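Local coordinates for protein beta chain (Acipenser stellatus, PDB 6IYI) that probably carries oxygen in the blood as the haem-binding beta subunit of a tetrameric haemoglobin of the globin family, at residues Ala16-Val20 with Glu21-Ala25. Numbering follows the deposited sequence.
Sequences AKVDV and ERVGA
Asp19 and Arg22 meet because Asp19 turns CG anti to its own backbone N (chi1 -175°), while the Arg22 chain bends at chi3 (-72°) and folds back over it. Asp19 is the N-cap of helix 20-34. Asp19 OD1 accepts from Arg22 N at 3.1 Å, the capping bond. The bond is fairly straight at the hydrogen, but the N-H comes from above the carboxylate plane. The other oxygen, Asp19 OD2, forms a salt bridge with Arg22 NH1 at 2.7 Å. The two charged groups are steeply inclined, with their planes 69° apart. OD2 lies over a face of the guanidinium, so this is no side-on, two-pronged pairing. Asp19 CB sits over the centre of the guanidinium, 3.6 Å above its plane. One residue thus holds both the backbone N and the side-chain end of Arg22. Negative charge at this helix start probably also suits the helix dipole.

A water donates to Asp19 OD2 at 3.2 Å and, weakly, to Glu21 OE2. It lies between two like-charged carboxylates, with Asp19 OD1 and Glu21 OE2 4.2 Å apart, and may ease their repulsion. OE1 of Glu21 has a stronger partner, a salt bridge to Lys65.

The first helical turn is closed by backbone bonds. Val23 N donates to Asp19 O at 2.9 Å, and Gly24 N donates to Val20 O at 3.0 Å along a more bent path. On the inner side, Val18 CG1 touches Val23 CG2 at 3.9 Å, the two side chains crossing at about a right angle.

The contact forms the corner between helix 5-15 and helix 20-34 of the all-helical globin fold. Val18 reaches Phe118 and Val23 reaches Leu110 and Val113, all on helix 101-118. Val20 and Val23 also pack on Leu68 of helix 58-76.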
loop_
_atom_site.group_PDB
_atom_site.type_symbol
_atom_site.label_atom_id
_atom_site.label_comp_id
_atom_site.label_asym_id
_atom_site.label_seq_id
_atom_site.Cartn_x
_atom_site.Cartn_y
_atom_site.Cartn_z
ATOM N N ALA B 16 14.812 -26.967 -5.145
ATOM C CA ALA B 16 15.241 -28.351 -4.961
ATOM C C ALA B 16 15.877 -28.538 -3.566
ATOM O O ALA B 16 15.955 -29.682 -3.103
ATOM C CB ALA B 16 16.242 -28.736 -6.062
ATOM N N LYS B 17 16.329 -27.459 -2.920
ATOM C CA LYS B 17 16.866 -27.542 -1.540
ATOM C C LYS B 17 15.937 -27.028 -0.458
ATOM O O LYS B 17 16.317 -26.983 0.709
ATOM C CB LYS B 17 18.185 -26.786 -1.375
ATOM C CG LYS B 17 19.200 -27.109 -2.422
ATOM C CD LYS B 17 20.513 -26.349 -2.195
ATOM C CE LYS B 17 21.652 -27.357 -2.238
ATOM N NZ LYS B 17 22.932 -26.765 -2.731
ATOM N N VAL B 18 14.731 -26.632 -0.814
ATOM C CA VAL B 18 13.786 -26.133 0.188
ATOM C C VAL B 18 13.093 -27.262 0.940
ATOM O O VAL B 18 12.420 -28.069 0.345
ATOM C CB VAL B 18 12.744 -25.204 -0.456
ATOM C CG1 VAL B 18 11.563 -24.911 0.472
ATOM C CG2 VAL B 18 13.445 -23.928 -0.855
ATOM N N ASP B 19 13.246 -27.269 2.261
ATOM C CA ASP B 19 12.401 -28.030 3.172
ATOM C C ASP B 19 11.090 -27.268 3.371
ATOM O O ASP B 19 11.047 -26.213 4.073
ATOM C CB ASP B 19 13.131 -28.191 4.482
ATOM C CG ASP B 19 12.430 -29.054 5.475
ATOM O OD1 ASP B 19 11.237 -29.104 5.447
ATOM O OD2 ASP B 19 13.105 -29.578 6.430
ATOM N N VAL B 20 10.037 -27.795 2.724
ATOM C CA VAL B 20 8.719 -27.088 2.630
ATOM C C VAL B 20 8.094 -27.082 4.012
ATOM O O VAL B 20 7.358 -26.192 4.356
ATOM C CB VAL B 20 7.736 -27.696 1.591
ATOM C CG1 VAL B 20 8.255 -27.527 0.184
ATOM C CG2 VAL B 20 7.454 -29.192 1.853
ATOM N N GLU B 21 8.426 -28.066 4.814
ATOM C CA GLU B 21 8.032 -28.047 6.235
ATOM C C GLU B 21 8.640 -26.918 7.082
ATOM O O GLU B 21 7.889 -26.171 7.755
ATOM C CB GLU B 21 8.330 -29.421 6.908
ATOM C CG GLU B 21 7.337 -30.477 6.479
ATOM C CD GLU B 21 7.752 -31.930 6.765
ATOM O OE1 GLU B 21 6.832 -32.751 6.678
ATOM O OE2 GLU B 21 8.960 -32.274 6.995
ATOM N N ARG B 22 9.965 -26.842 7.129
ATOM C CA ARG B 22 10.626 -25.881 8.004
ATOM C C ARG B 22 10.357 -24.464 7.416
ATOM O O ARG B 22 10.015 -23.592 8.135
ATOM C CB ARG B 22 12.172 -26.089 8.128
ATOM C CG ARG B 22 12.765 -27.406 8.642
ATOM C CD ARG B 22 14.369 -27.356 8.696
ATOM N NE ARG B 22 15.272 -27.369 7.450
ATOM C CZ ARG B 22 15.907 -28.434 6.852
ATOM N NH1 ARG B 22 15.675 -29.626 7.279
ATOM N NH2 ARG B 22 16.744 -28.329 5.747
ATOM N N VAL B 23 10.523 -24.274 6.105
ATOM C CA VAL B 23 10.373 -22.937 5.443
ATOM C C VAL B 23 8.922 -22.457 5.520
ATOM O O VAL B 23 8.664 -21.316 5.844
ATOM C CB VAL B 23 10.847 -22.927 3.953
ATOM C CG1 VAL B 23 10.456 -21.682 3.190
ATOM C CG2 VAL B 23 12.366 -23.114 3.881
ATOM N N GLY B 24 8.014 -23.371 5.276
ATOM C CA GLY B 24 6.584 -23.045 5.334
ATOM C C GLY B 24 6.083 -22.716 6.733
ATOM O O GLY B 24 5.444 -21.692 6.904
ATOM N N ALA B 25 6.435 -23.526 7.741
ATOM C CA ALA B 25 6.206 -23.180 9.136
ATOM C C ALA B 25 6.794 -21.826 9.506
ATOM O O ALA B 25 6.075 -20.958 10.054
ATOM C CB ALA B 25 6.699 -24.262 10.102
HETATM O O HOH W 1 11.573 -30.945 8.878
#